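Local coordinates for ABC transporter, substrate-binding protein (Clostridium perfringens, PDB 4EDP), which probably captures a solute outside the membrane and hands it to an ABC importer, as a periplasmic-type substrate-binding protein of two lobes, at residues A[134-139]-A[263-268]; A[37-42]-A[89-94]; A[166-171]-A[206-211]; A[170-175]-A[213-218]. All blocks are in the same frame, centred on the assembly; numbering follows the deposited sequence.

Contact 1. Residues A[134-139]-A[263-268]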
# COMPACT_ATOMS: atom_id res chain seq x y z
N PRO A 134 4.50 -11.68 5.79
CA PRO A 134 3.29 -11.61 4.97
C PRO A 134 2.56 -10.28 5.06
O PRO A 134 2.73 -9.53 6.04
CB PRO A 134 2.39 -12.68 5.60
CG PRO A 134 2.77 -12.67 7.04
CD PRO A 134 4.25 -12.34 7.08
N ALA A 135 1.78 -9.97 4.03
CA ALA A 135 0.91 -8.79 4.09
C ALA A 135 -0.15 -9.06 5.14
O ALA A 135 -0.68 -10.16 5.18
CB ALA A 135 0.20 -8.55 2.77
N TYR A 136 -0.48 -8.06 5.97
CA TYR A 136 -1.57 -8.19 6.94
C TYR A 136 -2.74 -7.25 6.54
O TYR A 136 -3.83 -7.31 7.12
CB TYR A 136 -1.12 -7.88 8.39
CG TYR A 136 -0.73 -6.44 8.58
CD1 TYR A 136 0.55 -6.01 8.25
CD2 TYR A 136 -1.66 -5.49 8.99
CE1 TYR A 136 0.91 -4.68 8.36
CE2 TYR A 136 -1.30 -4.16 9.13
CZ TYR A 136 -0.03 -3.76 8.81
OH TYR A 136 0.33 -2.43 8.91
N THR A 137 -2.48 -6.33 5.60
CA THR A 137 -3.50 -5.42 5.10
C THR A 137 -3.09 -5.02 3.69
O THR A 137 -1.93 -5.23 3.27
CB THR A 137 -3.66 -4.16 5.99
OG1 THR A 137 -4.84 -3.44 5.62
CG2 THR A 137 -2.42 -3.22 5.85
N LEU A 138 -4.04 -4.43 2.97
CA LEU A 138 -3.82 -3.97 1.61
C LEU A 138 -4.57 -2.68 1.37
O LEU A 138 -5.45 -2.31 2.14
CB LEU A 138 -4.26 -5.05 0.60
CG LEU A 138 -5.76 -5.41 0.55
CD1 LEU A 138 -6.60 -4.37 -0.22
CD2 LEU A 138 -5.95 -6.77 -0.13
N ASN A 139 -4.18 -1.99 0.30
CA ASN A 139 -4.80 -0.75 -0.15
C ASN A 139 -4.82 -0.80 -1.68
O ASN A 139 -4.07 -1.58 -2.30
CB ASN A 139 -3.98 0.47 0.24
CG ASN A 139 -3.74 0.58 1.73
OD1 ASN A 139 -4.67 0.54 2.53
ND2 ASN A 139 -2.49 0.76 2.10
N ASN A 263 -1.25 -2.24 -2.93
CA ASN A 263 -0.02 -2.11 -2.15
C ASN A 263 -0.34 -2.77 -0.80
O ASN A 263 -1.51 -2.85 -0.40
CB ASN A 263 0.52 -0.69 -2.03
CG ASN A 263 -0.40 0.24 -1.31
OD1 ASN A 263 -0.39 0.31 -0.07
ND2 ASN A 263 -1.15 1.03 -2.08
N PHE A 264 0.69 -3.29 -0.14
CA PHE A 264 0.54 -4.00 1.13
C PHE A 264 1.43 -3.45 2.23
O PHE A 264 2.46 -2.84 1.94
CB PHE A 264 1.01 -5.46 0.94
CG PHE A 264 0.30 -6.22 -0.17
CD1 PHE A 264 -1.01 -6.61 -0.04
CD2 PHE A 264 0.96 -6.55 -1.33
CE1 PHE A 264 -1.67 -7.30 -1.05
CE2 PHE A 264 0.30 -7.24 -2.35
CZ PHE A 264 -1.02 -7.59 -2.21
N ASN A 265 1.04 -3.70 3.48
CA ASN A 265 1.89 -3.46 4.63
C ASN A 265 2.12 -4.89 5.13
O ASN A 265 1.20 -5.71 5.10
CB ASN A 265 1.26 -2.59 5.71
CG ASN A 265 1.03 -1.17 5.23
OD1 ASN A 265 1.70 -0.69 4.31
ND2 ASN A 265 0.11 -0.48 5.87
N THR A 266 3.32 -5.19 5.59
CA THR A 266 3.66 -6.52 6.02
C THR A 266 4.25 -6.56 7.42
O THR A 266 4.63 -5.53 7.97
CB THR A 266 4.73 -7.14 5.08
OG1 THR A 266 5.97 -6.45 5.23
CG2 THR A 266 4.27 -7.10 3.61
N ILE A 267 4.33 -7.75 8.00
CA ILE A 267 4.94 -7.94 9.32
C ILE A 267 6.06 -8.96 9.17
O ILE A 267 5.83 -10.07 8.66
CB ILE A 267 3.98 -8.49 10.40
CG1 ILE A 267 2.69 -7.70 10.46
CG2 ILE A 267 4.67 -8.54 11.78
CD1 ILE A 267 1.62 -8.31 11.36
N ASN A 268 7.26 -8.58 9.59
CA ASN A 268 8.44 -9.43 9.56
C ASN A 268 8.98 -9.75 10.94
O ASN A 268 8.76 -8.99 11.91
CB ASN A 268 9.54 -8.71 8.76
CG ASN A 268 9.39 -8.92 7.30
OD1 ASN A 268 9.84 -9.95 6.78
ND2 ASN A 268 8.79 -7.94 6.60

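Contact 2. Residues A[37-42]-A[89-94]. With ACT (acetate ion), chain F; ACT (acetate ion), chain E.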
# COMPACT_ATOMS: atom_id res chain seq x y z
N LEU A 37 7.45 -8.78 24.12
CA LEU A 37 7.51 -8.70 22.67
C LEU A 37 7.66 -7.24 22.28
O LEU A 37 6.78 -6.43 22.59
CB LEU A 37 6.26 -9.31 22.05
CG LEU A 37 6.26 -9.56 20.55
CD1 LEU A 37 7.30 -10.64 20.20
CD2 LEU A 37 4.88 -9.99 20.07
N VAL A 38 8.76 -6.90 21.61
CA VAL A 38 9.01 -5.54 21.16
C VAL A 38 8.57 -5.38 19.71
O VAL A 38 9.06 -6.09 18.83
CB VAL A 38 10.51 -5.17 21.29
CG1 VAL A 38 10.76 -3.75 20.78
CG2 VAL A 38 10.97 -5.31 22.74
N VAL A 39 7.63 -4.47 19.48
CA VAL A 39 7.08 -4.26 18.14
C VAL A 39 7.44 -2.91 17.52
O VAL A 39 7.15 -1.86 18.10
CB VAL A 39 5.54 -4.35 18.20
CG1 VAL A 39 4.94 -4.08 16.83
CG2 VAL A 39 5.08 -5.70 18.77
N SER A 40 8.08 -2.94 16.36
CA SER A 40 8.41 -1.71 15.63
C SER A 40 7.22 -1.39 14.71
O SER A 40 6.91 -2.18 13.81
CB SER A 40 9.68 -1.91 14.81
OG SER A 40 9.96 -0.78 14.00
N THR A 41 6.58 -0.25 14.92
CA THR A 41 5.41 0.12 14.13
C THR A 41 5.17 1.63 14.15
O THR A 41 5.86 2.37 14.85
CB THR A 41 4.15 -0.62 14.65
OG1 THR A 41 3.08 -0.50 13.69
CG2 THR A 41 3.71 -0.08 16.01
N TRP A 42 4.20 2.09 13.36
CA TRP A 42 3.88 3.52 13.28
C TRP A 42 3.21 4.03 14.55
O TRP A 42 3.46 5.16 14.99
CB TRP A 42 2.94 3.80 12.10
CG TRP A 42 3.49 3.35 10.78
CD1 TRP A 42 4.33 4.04 9.96
CD2 TRP A 42 3.24 2.10 10.13
NE1 TRP A 42 4.63 3.30 8.85
CE2 TRP A 42 3.96 2.10 8.92
CE3 TRP A 42 2.48 0.97 10.45
CZ2 TRP A 42 3.94 1.03 8.03
CZ3 TRP A 42 2.45 -0.09 9.55
CH2 TRP A 42 3.18 -0.06 8.37
N ILE A 89 9.40 -7.97 16.16
CA ILE A 89 8.66 -7.93 14.91
C ILE A 89 8.54 -6.52 14.39
O ILE A 89 8.46 -5.56 15.17
CB ILE A 89 7.28 -8.58 14.98
CG1 ILE A 89 6.37 -7.83 15.92
CG2 ILE A 89 7.38 -10.07 15.35
CD1 ILE A 89 4.94 -8.18 15.65
N THR A 90 8.51 -6.40 13.07
CA THR A 90 8.50 -5.12 12.40
C THR A 90 7.39 -4.95 11.37
O THR A 90 7.25 -5.76 10.45
CB THR A 90 9.85 -4.94 11.68
OG1 THR A 90 10.93 -4.99 12.64
CG2 THR A 90 9.91 -3.62 10.91
N TYR A 91 6.61 -3.90 11.56
CA TYR A 91 5.53 -3.52 10.64
C TYR A 91 6.09 -2.46 9.67
O TYR A 91 6.62 -1.43 10.11
CB TYR A 91 4.35 -2.87 11.38
CG TYR A 91 3.35 -3.75 12.09
CD1 TYR A 91 3.62 -4.33 13.32
CD2 TYR A 91 2.07 -3.92 11.57
CE1 TYR A 91 2.65 -5.10 13.98
CE2 TYR A 91 1.11 -4.68 12.21
CZ TYR A 91 1.41 -5.27 13.43
OH TYR A 91 0.46 -6.01 14.07
N LEU A 92 5.98 -2.70 8.36
CA LEU A 92 6.43 -1.74 7.34
C LEU A 92 5.59 -1.85 6.08
O LEU A 92 4.95 -2.87 5.82
CB LEU A 92 7.89 -2.00 6.91
CG LEU A 92 9.05 -1.80 7.91
CD1 LEU A 92 10.34 -2.47 7.42
CD2 LEU A 92 9.24 -0.31 8.16
N ALA A 93 5.59 -0.77 5.30
CA ALA A 93 5.01 -0.81 3.97
C ALA A 93 5.92 -1.81 3.22
O ALA A 93 7.13 -1.88 3.47
CB ALA A 93 5.05 0.56 3.32
N GLU A 94 5.35 -2.58 2.31
CA GLU A 94 6.14 -3.60 1.60
C GLU A 94 7.42 -3.04 0.95
O GLU A 94 8.47 -3.72 0.97
CB GLU A 94 5.28 -4.31 0.54
CG GLU A 94 6.02 -5.47 -0.08
CD GLU A 94 5.31 -6.15 -1.23
OE1 GLU A 94 4.27 -5.63 -1.70
OE2 GLU A 94 5.84 -7.19 -1.68
C ACT F . 0.06 0.95 13.13
O ACT F . -0.43 2.06 12.82
OXT ACT F . 1.00 0.97 13.96
CH3 ACT F . -0.47 -0.33 12.55
C ACT E . -2.61 -4.92 12.65
O ACT E . -1.98 -5.93 13.07
OXT ACT E . -3.60 -5.15 11.91
CH3 ACT E . -2.22 -3.52 13.01

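Contact 3. Residues A[166-171]-A[206-211]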
# COMPACT_ATOMS: atom_id res chain seq x y z
N ASN A 166 -4.35 20.02 -18.58
CA ASN A 166 -4.39 20.77 -17.34
C ASN A 166 -5.54 20.31 -16.42
O ASN A 166 -6.13 21.15 -15.74
CB ASN A 166 -4.60 22.26 -17.64
CG ASN A 166 -3.70 22.80 -18.74
OD1 ASN A 166 -4.18 23.44 -19.69
ND2 ASN A 166 -2.40 22.55 -18.63
N LYS A 167 -5.85 19.02 -16.37
CA LYS A 167 -7.00 18.57 -15.53
C LYS A 167 -6.77 17.36 -14.63
O LYS A 167 -7.71 16.93 -13.97
CB LYS A 167 -8.20 18.32 -16.44
CG LYS A 167 -8.86 19.54 -16.99
CD LYS A 167 -10.05 19.18 -17.85
CE LYS A 167 -11.00 20.35 -18.02
NZ LYS A 167 -10.34 21.57 -18.54
N ILE A 168 -5.57 16.77 -14.60
CA ILE A 168 -5.37 15.62 -13.72
C ILE A 168 -4.22 15.78 -12.72
O ILE A 168 -3.32 16.59 -12.91
CB ILE A 168 -5.13 14.27 -14.52
CG1 ILE A 168 -3.71 14.11 -15.03
CG2 ILE A 168 -6.16 14.10 -15.66
CD1 ILE A 168 -3.47 12.74 -15.71
N ALA A 169 -4.31 15.01 -11.64
CA ALA A 169 -3.24 14.93 -10.65
C ALA A 169 -2.84 13.46 -10.52
O ALA A 169 -3.71 12.57 -10.56
CB ALA A 169 -3.69 15.49 -9.28
N ILE A 170 -1.55 13.21 -10.37
CA ILE A 170 -1.01 11.87 -10.23
C ILE A 170 -0.06 11.85 -9.02
O ILE A 170 0.52 12.88 -8.64
CB ILE A 170 -0.30 11.37 -11.51
CG1 ILE A 170 0.96 12.19 -11.81
CG2 ILE A 170 -1.29 11.41 -12.73
CD1 ILE A 170 1.71 11.81 -13.12
N PRO A 171 0.09 10.69 -8.38
CA PRO A 171 0.97 10.59 -7.24
C PRO A 171 2.43 10.71 -7.64
O PRO A 171 2.83 10.21 -8.71
CB PRO A 171 0.69 9.17 -6.70
CG PRO A 171 0.26 8.42 -7.88
CD PRO A 171 -0.57 9.40 -8.67
N GLU A 206 6.07 11.11 -20.39
CA GLU A 206 6.34 12.38 -21.07
C GLU A 206 5.09 12.81 -21.84
O GLU A 206 4.72 14.00 -21.85
CB GLU A 206 7.49 12.28 -22.10
CG GLU A 206 8.83 12.02 -21.54
CD GLU A 206 9.92 12.03 -22.61
OE1 GLU A 206 9.61 11.97 -23.83
OE2 GLU A 206 11.10 12.10 -22.23
N ALA A 207 4.47 11.84 -22.51
CA ALA A 207 3.28 12.11 -23.31
C ALA A 207 2.10 12.55 -22.45
O ALA A 207 1.20 13.24 -22.95
CB ALA A 207 2.90 10.90 -24.16
N LEU A 208 2.08 12.18 -21.18
CA LEU A 208 0.97 12.55 -20.30
C LEU A 208 1.11 13.98 -19.74
O LEU A 208 0.13 14.55 -19.24
CB LEU A 208 0.93 11.58 -19.12
CG LEU A 208 -0.20 11.68 -18.12
CD1 LEU A 208 -1.55 11.40 -18.82
CD2 LEU A 208 0.04 10.67 -16.99
N LYS A 209 2.31 14.55 -19.84
CA LYS A 209 2.61 15.87 -19.28
C LYS A 209 1.59 16.98 -19.49
O LYS A 209 1.31 17.71 -18.56
CB LYS A 209 3.98 16.38 -19.70
CG LYS A 209 5.19 15.60 -19.17
CD LYS A 209 6.51 16.09 -19.80
CE LYS A 209 6.81 17.56 -19.50
NZ LYS A 209 6.93 17.86 -18.03
N PRO A 210 1.07 17.15 -20.72
CA PRO A 210 0.09 18.24 -20.89
C PRO A 210 -1.15 18.17 -20.03
O PRO A 210 -1.79 19.20 -19.78
CB PRO A 210 -0.30 18.14 -22.37
CG PRO A 210 0.87 17.49 -23.02
CD PRO A 210 1.41 16.52 -21.99
N ASN A 211 -1.50 16.97 -19.56
CA ASN A 211 -2.69 16.80 -18.74
C ASN A 211 -2.44 16.92 -17.22
O ASN A 211 -3.39 17.08 -16.44
CB ASN A 211 -3.28 15.42 -19.02
CG ASN A 211 -3.78 15.29 -20.44
OD1 ASN A 211 -3.77 16.26 -21.21
ND2 ASN A 211 -4.26 14.08 -20.79

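Contact 4. Residues A[170-175]-A[213-218]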
# COMPACT_ATOMS: atom_id res chain seq x y z
N ILE A 170 -1.55 13.21 -10.37
CA ILE A 170 -1.01 11.87 -10.23
C ILE A 170 -0.06 11.85 -9.02
O ILE A 170 0.52 12.88 -8.64
CB ILE A 170 -0.30 11.37 -11.51
CG1 ILE A 170 0.96 12.19 -11.81
CG2 ILE A 170 -1.29 11.41 -12.73
CD1 ILE A 170 1.71 11.81 -13.12
N PRO A 171 0.09 10.69 -8.38
CA PRO A 171 0.97 10.59 -7.24
C PRO A 171 2.43 10.71 -7.64
O PRO A 171 2.83 10.21 -8.71
CB PRO A 171 0.69 9.17 -6.70
CG PRO A 171 0.26 8.42 -7.88
CD PRO A 171 -0.57 9.40 -8.67
N ASP A 172 3.22 11.36 -6.80
CA ASP A 172 4.63 11.53 -7.10
C ASP A 172 5.35 10.19 -6.95
O ASP A 172 4.89 9.28 -6.24
CB ASP A 172 5.27 12.55 -6.16
CG ASP A 172 6.67 12.92 -6.61
OD1 ASP A 172 6.82 13.34 -7.78
OD2 ASP A 172 7.59 12.78 -5.79
N ILE A 173 6.48 10.08 -7.64
CA ILE A 173 7.28 8.85 -7.61
C ILE A 173 7.70 8.42 -6.20
O ILE A 173 7.85 7.22 -5.95
CB ILE A 173 8.53 8.99 -8.51
CG1 ILE A 173 9.22 7.64 -8.71
CG2 ILE A 173 9.49 10.06 -7.94
CD1 ILE A 173 8.31 6.56 -9.41
N THR A 174 7.86 9.38 -5.29
CA THR A 174 8.28 9.10 -3.92
C THR A 174 7.16 8.65 -2.96
O THR A 174 7.43 8.37 -1.79
CB THR A 174 8.97 10.34 -3.29
OG1 THR A 174 8.06 11.45 -3.25
CG2 THR A 174 10.20 10.74 -4.09
N THR A 175 5.93 8.57 -3.45
CA THR A 175 4.78 8.20 -2.64
C THR A 175 4.49 6.72 -2.82
O THR A 175 5.03 6.07 -3.71
CB THR A 175 3.50 8.96 -3.08
OG1 THR A 175 3.12 8.52 -4.39
CG2 THR A 175 3.72 10.49 -3.05
N VAL A 213 -1.58 18.57 -13.86
CA VAL A 213 -1.57 19.85 -13.16
C VAL A 213 -0.48 19.79 -12.12
O VAL A 213 0.29 20.75 -11.94
CB VAL A 213 -2.92 20.09 -12.49
CG1 VAL A 213 -2.86 21.29 -11.56
CG2 VAL A 213 -3.97 20.27 -13.55
N LYS A 214 -0.43 18.68 -11.40
CA LYS A 214 0.66 18.49 -10.46
C LYS A 214 0.78 17.04 -10.02
O LYS A 214 -0.16 16.25 -10.17
CB LYS A 214 0.52 19.36 -9.22
CG LYS A 214 -0.60 18.95 -8.30
CD LYS A 214 -0.61 19.82 -7.05
CE LYS A 214 0.68 19.69 -6.24
NZ LYS A 214 0.58 20.46 -4.97
N THR A 215 1.96 16.72 -9.51
CA THR A 215 2.22 15.42 -8.94
C THR A 215 2.04 15.75 -7.46
O THR A 215 2.41 16.84 -7.01
CB THR A 215 3.63 14.89 -9.31
OG1 THR A 215 4.62 15.77 -8.78
CG2 THR A 215 3.79 14.84 -10.81
N TYR A 216 1.39 14.87 -6.71
CA TYR A 216 1.12 15.17 -5.33
C TYR A 216 1.78 14.18 -4.40
O TYR A 216 2.04 13.03 -4.77
CB TYR A 216 -0.40 15.21 -5.07
CG TYR A 216 -1.07 13.87 -5.19
CD1 TYR A 216 -1.16 13.02 -4.10
CD2 TYR A 216 -1.61 13.44 -6.39
CE1 TYR A 216 -1.78 11.78 -4.20
CE2 TYR A 216 -2.22 12.19 -6.51
CZ TYR A 216 -2.31 11.37 -5.41
OH TYR A 216 -2.91 10.12 -5.48
N SER A 217 1.64 14.52 -3.12
CA SER A 217 2.08 13.67 -2.01
C SER A 217 1.03 13.62 -0.88
O SER A 217 0.98 12.66 -0.12
CB SER A 217 3.42 14.17 -1.47
OG SER A 217 4.42 14.06 -2.47
N LYS A 218 0.17 14.64 -0.80
CA LYS A 218 -0.83 14.68 0.28
C LYS A 218 -2.28 14.55 -0.16
O LYS A 218 -2.74 15.24 -1.09
CB LYS A 218 -0.68 15.97 1.10
CG LYS A 218 0.66 16.11 1.80
CD LYS A 218 0.68 17.30 2.74
CE LYS A 218 0.42 18.61 2.03
NZ LYS A 218 0.49 19.75 2.99
O HOH W 1 7.50 15.68 -9.48

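Contact 1. Residues A[134-139]-A[263-268]
Segments 134-139 and 263-268 pair antiparallel in the mixed sheet of a periplasmic-binding-protein fold, and a beta bulge between Ala135 and Thr137 shifts their register by one residue. The side of Phe264, Ala135 and Leu138 is apolar and buried. Phe264, its CG beside the backbone N (chi1 -56°), brings CD1 to 3.6 Å from Ala135 CB, and the same CD1 meets Leu138 CB, while Thr137 O lies at the ring edge in its plane. Helix 94-103 adjoins this side through Glu94. Packing is equally close at the bulge, where Tyr136 N donates to Asn265 O at 3.0 Å. The Tyr136 ring reaches obliquely to the partner strand: CD1 comes to 3.5 Å from Ile267 CG1, and OH to 3.3 Å from Asn265 CB. Thr137 CG2 lies over one face of the ring; OG1 of the same threonine is bonded to Ser302 O. The face of Asn139, Asn263 and Asn265 is more polar, with Asn139 and Asn265 partly exposed to solvent. Along the backbone, Asn265 N to Thr137 O is weak at 3.3 Å, whereas Asn139 and Asn263 are joined firmly in both directions, Asn139 N donating to Asn263 O at 2.9 Å. Their amides cross obliquely, planes 52° apart, and Asn139 ND2 donates almost straight onto a lone pair of Asn263 OD1, 3.1 Å away.

Contact 2. Residues A[37-42]-A[89-94]
Two aromatic rings at the C-terminal end of the strand pair lie against backbone and bound ions. Trp42 has Tyr91 O over one face, displaced toward the rim, and the carbon of one acetate (chain F) at its edge; Ala93 N also lies near the ring plane, 3.7 Å from Trp42 CZ2. The indole crosses the Tyr91 side chain at about a right angle, with CZ3 at 3.8 Å from Tyr91 CB. Arg75 adds a cation-pi contact to Trp42 and also bonds Tyr91 O. The Tyr91 ring has Ser40 O and an oxygen of a second acetate (chain E) at its edge. Val39 CG1 approaches this ring obliquely, 3.8 Å from Tyr91 CD1, and Tyr136 meets it edge-to-face. Strands 37-41 and 89-93 are parallel neighbours, as expected in an alpha/beta lobe of this fold. Their backbone bonds are nearly straight: Ser40 N to Ile89 O is 2.9 Å and Tyr91 N to Ser40 O is 2.8 Å. Val39 and Ile89 run alongside each other, CG2 of the valine on CG1 of the isoleucine, near helix 276-286. Thr41 OG1, anti to its backbone N, donates to acetate F OXT at 2.6 Å, and Tyr91 OH donates to acetate E O, also at 2.6 Å. The acetates probably come from the crystallisation liquor; with hydroxyl donors and Gly43 N binding acetate here, the site can accept anionic oxygens and may mark part of a pocket.

Contact 3. Residues A[166-171]-A[206-211]
Three backbone N-H groups of 166-168 point at two carbonyl oxygens in the chain that follows helix 199-208. Asn166 N donates to Pro210 O at 2.9 Å, in the carbonyl plane and on a lone pair. Asn211 O is gripped twice: by Ile168 N at 2.9 Å, nearly along the C=O axis, and more weakly by Lys167 N at 3.1 Å, where the N-H is bent to 134°. In this alpha/beta lobe of the periplasmic-binding-protein fold, strand 168-171 leads through helices to its parallel neighbour 212-216; the bonds join the start of the first strand to the turn that enters the second. That turn keeps helical backbone angles, with Asn211 N bonded back to Leu208 O. The Asn211 side chain looks elsewhere, its ND2 bonded to Leu159 O and Lys161 O. Asn166 and Pro210 are exposed at the polar end; beyond Asn211 the contact turns apolar. Ile168 carries CG1 lodged between its backbone N and C (chi1 80°), which lays that atom 3.3 Å from Asn211 O and sends the tip on to the helix. Leu208, its CG anti to the backbone N, comes across at about a right angle. Ile170 CD1 lies more loosely, 4.4 Å from Leu208 CD2. The closest apolar approach is tip to tip, Ile168 CD1 to Leu208 CD1 at 3.9 Å.

Contact 4. Residues A[170-175]-A[213-218]
Tyr216 and Pro171 run alongside each other in the same direction, with one face of the phenol ring against Pro171 CA. That CA stands 3.9 Å from the Tyr216 ring centroid and 20° off the normal, a CH-pi contact displaced toward the rim. The ring reaches this place because Tyr216 CG is tucked over its own backbone, flanked by N and C (chi1 68°); its CE2 is then only 3.3 Å from Pro171 N. At the far end OH bonds to Val235 O of the next strand, which, with the CH-pi contact, helps hold the ring in place. Ile170 and Thr215 are likewise aligned, CG1 of the isoleucine 4.0 Å from CG2 of the threonine, while Trp346 and Met350 of helix 332-350 pack on Ile170. Both pairs sit on parallel neighbours, strands 168-171 and 212-216, joined through helices in a beta-alpha-beta crossover of the periplasmic-binding-protein fold. Tyr216 N donates to Ile170 O at 2.9 Å, and Asp172 N to Tyr216 O at the same length, so the pairing continues to the point where the chain leaves the sheet. There Asp172 to Thr175 form a type I turn: Asp172 O accepts from both Thr175 N and Thr175 OG1, and Asp172 OD2 receives Thr174 OG1 on its anti lone pair. The other carboxylate oxygen, OD1, weakly bonded by Trp346 NE1, faces Thr215; a water bridges Asp172 OD1 and Thr215 OG1, 3.0 Å from each.

Overall arrangement
From the N terminus, strand 37-41 pairs with 89-93 to close the first loop, contact 2, before contact 1 opens at 134-139. Contact 1 closes only at 263-268, and the long excursion between contains contacts 3 and 4. Those two start from the same strand, 168-171, share Ile170 and Pro171, and have centres about 11 Å apart; they tie that strand to the end of helix 199-208 and to strand 212-216. Strand 262-269 lies beside 89-93, so contacts 1 and 2 touch and together join strands 37-41, 89-93, 262-269 and 135-145. Contacts 2 and 3, about 36 Å apart between centres, lie on opposite sides of the chain's centre.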